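Local coordinates for nucleotidyltransferase-like protein (Exiguobacterium sibiricum, PDB 3C18), which is a nucleotidyltransferase-like protein that probably transfers nucleotidyl groups to a substrate, at residues 159-164 and 178-183. Sequence-based numbering, arbitrary orientation.
Sequences HLARLS and EQARLD
S164 CB points toward 178-183, while chi1 at -58° turns OG back over its own helix to L160 O. The S164 OG to L160 O hydrogen bond measures 2.5 Å, which is doubtfully short for a serine modelled in two conformers; in this one, OG and the S164 N-H approach that carbonyl from opposite faces of its plane. Across the contact the helix backbone, not the side chain, makes S164's closest approach: the backbone oxygens S164 O and D183 O lie 4.4 Å apart. One turn earlier the helices meet through methyls, A161 CB lying 4.2 Å from A180 CB. Alanine at both positions lets the CA atoms of A161 and A180 approach to 5.9 Å, and the pairs A161–A180 and S164–D183 advance along the two segments in the same sense. Q179 OE1 accepts from E173 N and Q179 NE2 donates to H171 O, tying helix 176-183 to the link from helix 146-167; K168 NZ reaches D183 O weakly. The contact thus packs two successive helices of the YgxA-like substrate-binding region. It is small, burying 126 Å² in all, and since two carbonyl oxygens offer each other no donor, the direct attraction is probably mostly van der Waals contact between the methyls of A161 and A180.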
ATOM      1  N   HIS A 159      13.476  -0.973   0.720  1.00 27.16           N
ATOM      2  CA  HIS A 159      12.976  -1.797   1.843  1.00 23.77           C
ATOM      3  C   HIS A 159      14.088  -2.315   2.724  1.00 24.55           C
ATOM      4  O   HIS A 159      13.913  -2.483   3.944  1.00 24.37           O
ATOM      5  CB  HIS A 159      12.113  -2.960   1.366  1.00 26.81           C
ATOM      6  CG  HIS A 159      10.825  -2.508   0.775  1.00 26.00           C
ATOM      7  ND1 HIS A 159       9.918  -1.748   1.478  1.00 26.21           N
ATOM      8  CD2 HIS A 159      10.318  -2.655  -0.468  1.00 29.39           C
ATOM      9  CE1 HIS A 159       8.889  -1.485   0.698  1.00 38.51           C
ATOM     10  NE2 HIS A 159       9.112  -2.018  -0.485  1.00 31.36           N
ATOM     11  N   LEU A 160      15.230  -2.577   2.105  1.00 23.37           N
ATOM     12  CA  LEU A 160      16.411  -3.115   2.809  1.00 22.04           C
ATOM     13  C   LEU A 160      17.011  -2.074   3.756  1.00 26.76           C
ATOM     14  O   LEU A 160      17.503  -2.384   4.847  1.00 27.85           O
ATOM     15  CB  LEU A 160      17.460  -3.581   1.796  1.00 26.06           C
ATOM     16  CG  LEU A 160      18.808  -4.165   2.266  1.00 22.29           C
ATOM     17  CD1 LEU A 160      18.676  -5.479   2.946  1.00 22.50           C
ATOM     18  CD2 LEU A 160      19.792  -4.292   1.101  1.00 23.64           C
ATOM     19  N   ALA A 161      16.959  -0.829   3.327  1.00 25.57           N
ATOM     20  CA  ALA A 161      17.430   0.318   4.137  1.00 25.67           C
ATOM     21  C   ALA A 161      16.516   0.492   5.344  1.00 26.20           C
ATOM     22  O   ALA A 161      16.958   0.713   6.430  1.00 27.98           O
ATOM     23  CB  ALA A 161      17.419   1.596   3.329  1.00 23.82           C
ATOM     24  N   ARG A 162      15.207   0.356   5.138  1.00 28.00           N
ATOM     25  CA  ARG A 162      14.219   0.501   6.233  1.00 26.62           C
ATOM     26  C   ARG A 162      14.387  -0.636   7.244  1.00 26.98           C
ATOM     27  O   ARG A 162      14.395  -0.422   8.457  1.00 31.71           O
ATOM     28  CB  ARG A 162      12.780   0.559   5.685  1.00 26.00           C
ATOM     29  CG  ARG A 162      12.481   1.859   4.907  1.00 25.59           C
ATOM     30  CD  ARG A 162      11.153   1.814   4.165  1.00 33.20           C
ATOM     31  NE  ARG A 162      10.083   1.363   5.036  1.00 43.13           N
ATOM     32  CZ  ARG A 162       9.425   2.142   5.884  1.00 47.85           C
ATOM     33  NH1 ARG A 162       9.739   3.414   5.982  1.00 50.72           N
ATOM     34  NH2 ARG A 162       8.469   1.636   6.648  1.00 51.96           N
ATOM     35  N   LEU A 163      14.595  -1.837   6.732  1.00 26.54           N
ATOM     36  CA  LEU A 163      14.825  -3.024   7.578  1.00 25.94           C
ATOM     37  C   LEU A 163      16.081  -2.869   8.383  1.00 27.69           C
ATOM     38  O   LEU A 163      16.126  -3.140   9.602  1.00 29.96           O
ATOM     39  CB  LEU A 163      14.886  -4.288   6.723  1.00 26.45           C
ATOM     40  CG  LEU A 163      15.215  -5.592   7.428  1.00 26.40           C
ATOM     41  CD1 LEU A 163      14.266  -5.918   8.562  1.00 23.99           C
ATOM     42  CD2 LEU A 163      15.201  -6.676   6.393  1.00 29.48           C
ATOM     43  N   SER A 164      17.108  -2.370   7.723  1.00 26.56           N
ATOM     44  CA  SER A 164      18.404  -2.180   8.371  0.50 27.34           C
ATOM     45  C   SER A 164      18.309  -1.181   9.515  1.00 26.80           C
ATOM     46  O   SER A 164      18.954  -1.328  10.544  1.00 28.71           O
ATOM     47  CB  SER A 164      19.449  -1.763   7.344  0.50 27.53           C
ATOM     48  OG  SER A 164      19.518  -2.751   6.332  0.50 32.69           O
ATOM     49  N   GLU A 178      19.849   8.411   4.846  1.00 41.69           N
ATOM     50  CA  GLU A 178      20.687   9.155   5.796  1.00 46.37           C
ATOM     51  C   GLU A 178      20.891   8.292   7.028  1.00 43.14           C
ATOM     52  O   GLU A 178      21.996   8.128   7.520  1.00 46.01           O
ATOM     53  CB  GLU A 178      20.002  10.458   6.224  1.00 49.12           C
ATOM     54  CG  GLU A 178      19.676  11.416   5.076  1.00 58.72           C
ATOM     55  CD  GLU A 178      20.887  12.188   4.598  1.00 69.91           C
ATOM     56  OE1 GLU A 178      22.020  11.773   4.936  1.00 76.19           O
ATOM     57  OE2 GLU A 178      20.703  13.210   3.892  1.00 74.35           O
ATOM     58  N   GLN A 179      19.778   7.773   7.523  1.00 42.87           N
ATOM     59  CA  GLN A 179      19.765   6.893   8.692  1.00 39.96           C
ATOM     60  C   GLN A 179      20.632   5.687   8.430  1.00 40.40           C
ATOM     61  O   GLN A 179      21.360   5.249   9.302  1.00 41.30           O
ATOM     62  CB  GLN A 179      18.356   6.397   9.015  1.00 38.21           C
ATOM     63  CG  GLN A 179      17.383   7.423   9.545  1.00 39.56           C
ATOM     64  CD  GLN A 179      16.018   6.827   9.895  1.00 44.59           C
ATOM     65  OE1 GLN A 179      15.207   6.525   9.011  1.00 39.22           O
ATOM     66  NE2 GLN A 179      15.736   6.694  11.196  1.00 38.42           N
ATOM     67  N   ALA A 180      20.556   5.171   7.206  1.00 39.69           N
ATOM     68  CA  ALA A 180      21.214   3.894   6.840  1.00 38.55           C
ATOM     69  C   ALA A 180      22.695   4.062   6.617  1.00 38.35           C
ATOM     70  O   ALA A 180      23.457   3.100   6.667  1.00 38.25           O
ATOM     71  CB  ALA A 180      20.556   3.271   5.598  1.00 36.63           C
ATOM     72  N   ARG A 181      23.115   5.298   6.399  1.00 41.01           N
ATOM     73  CA  ARG A 181      24.530   5.586   6.089  0.50 40.83           C
ATOM     74  C   ARG A 181      25.423   5.085   7.211  1.00 41.61           C
ATOM     75  O   ARG A 181      26.576   4.673   7.000  1.00 41.76           O
ATOM     76  CB  ARG A 181      24.765   7.087   5.891  0.50 41.39           C
ATOM     77  CG  ARG A 181      26.204   7.456   5.512  0.50 42.27           C
ATOM     78  CD  ARG A 181      26.427   8.984   5.484  0.50 44.91           C
ATOM     79  NE  ARG A 181      26.246   9.598   6.803  0.50 44.65           N
ATOM     80  CZ  ARG A 181      27.229   9.851   7.664  0.50 41.86           C
ATOM     81  NH1 ARG A 181      28.484   9.550   7.361  0.50 30.73           N
ATOM     82  NH2 ARG A 181      26.954  10.409   8.831  0.50 39.41           N
ATOM     83  N   LEU A 182      24.880   5.124   8.407  1.00 42.82           N
ATOM     84  CA  LEU A 182      25.622   4.666   9.583  1.00 45.15           C
ATOM     85  C   LEU A 182      25.002   3.390  10.186  1.00 43.60           C
ATOM     86  O   LEU A 182      25.709   2.530  10.668  1.00 44.48           O
ATOM     87  CB  LEU A 182      25.730   5.784  10.621  1.00 46.28           C
ATOM     88  CG  LEU A 182      26.714   6.886  10.195  1.00 51.34           C
ATOM     89  CD1 LEU A 182      27.056   7.787  11.382  1.00 45.41           C
ATOM     90  CD2 LEU A 182      28.000   6.275   9.574  1.00 53.32           C
ATOM     91  N   ASP A 183      23.685   3.265  10.109  1.00 42.01           N
ATOM     92  CA  ASP A 183      22.986   2.093  10.680  1.00 42.78           C
ATOM     93  C   ASP A 183      23.318   0.796   9.951  1.00 43.27           C
ATOM     94  O   ASP A 183      23.181  -0.297  10.512  1.00 43.78           O
ATOM     95  CB  ASP A 183      21.460   2.279  10.684  1.00 43.91           C
ATOM     96  CG  ASP A 183      21.002   3.284  11.707  1.00 48.98           C
ATOM     97  OD1 ASP A 183      21.867   3.864  12.416  1.00 49.93           O
ATOM     98  OD2 ASP A 183      19.778   3.506  11.787  1.00 46.89           O
TER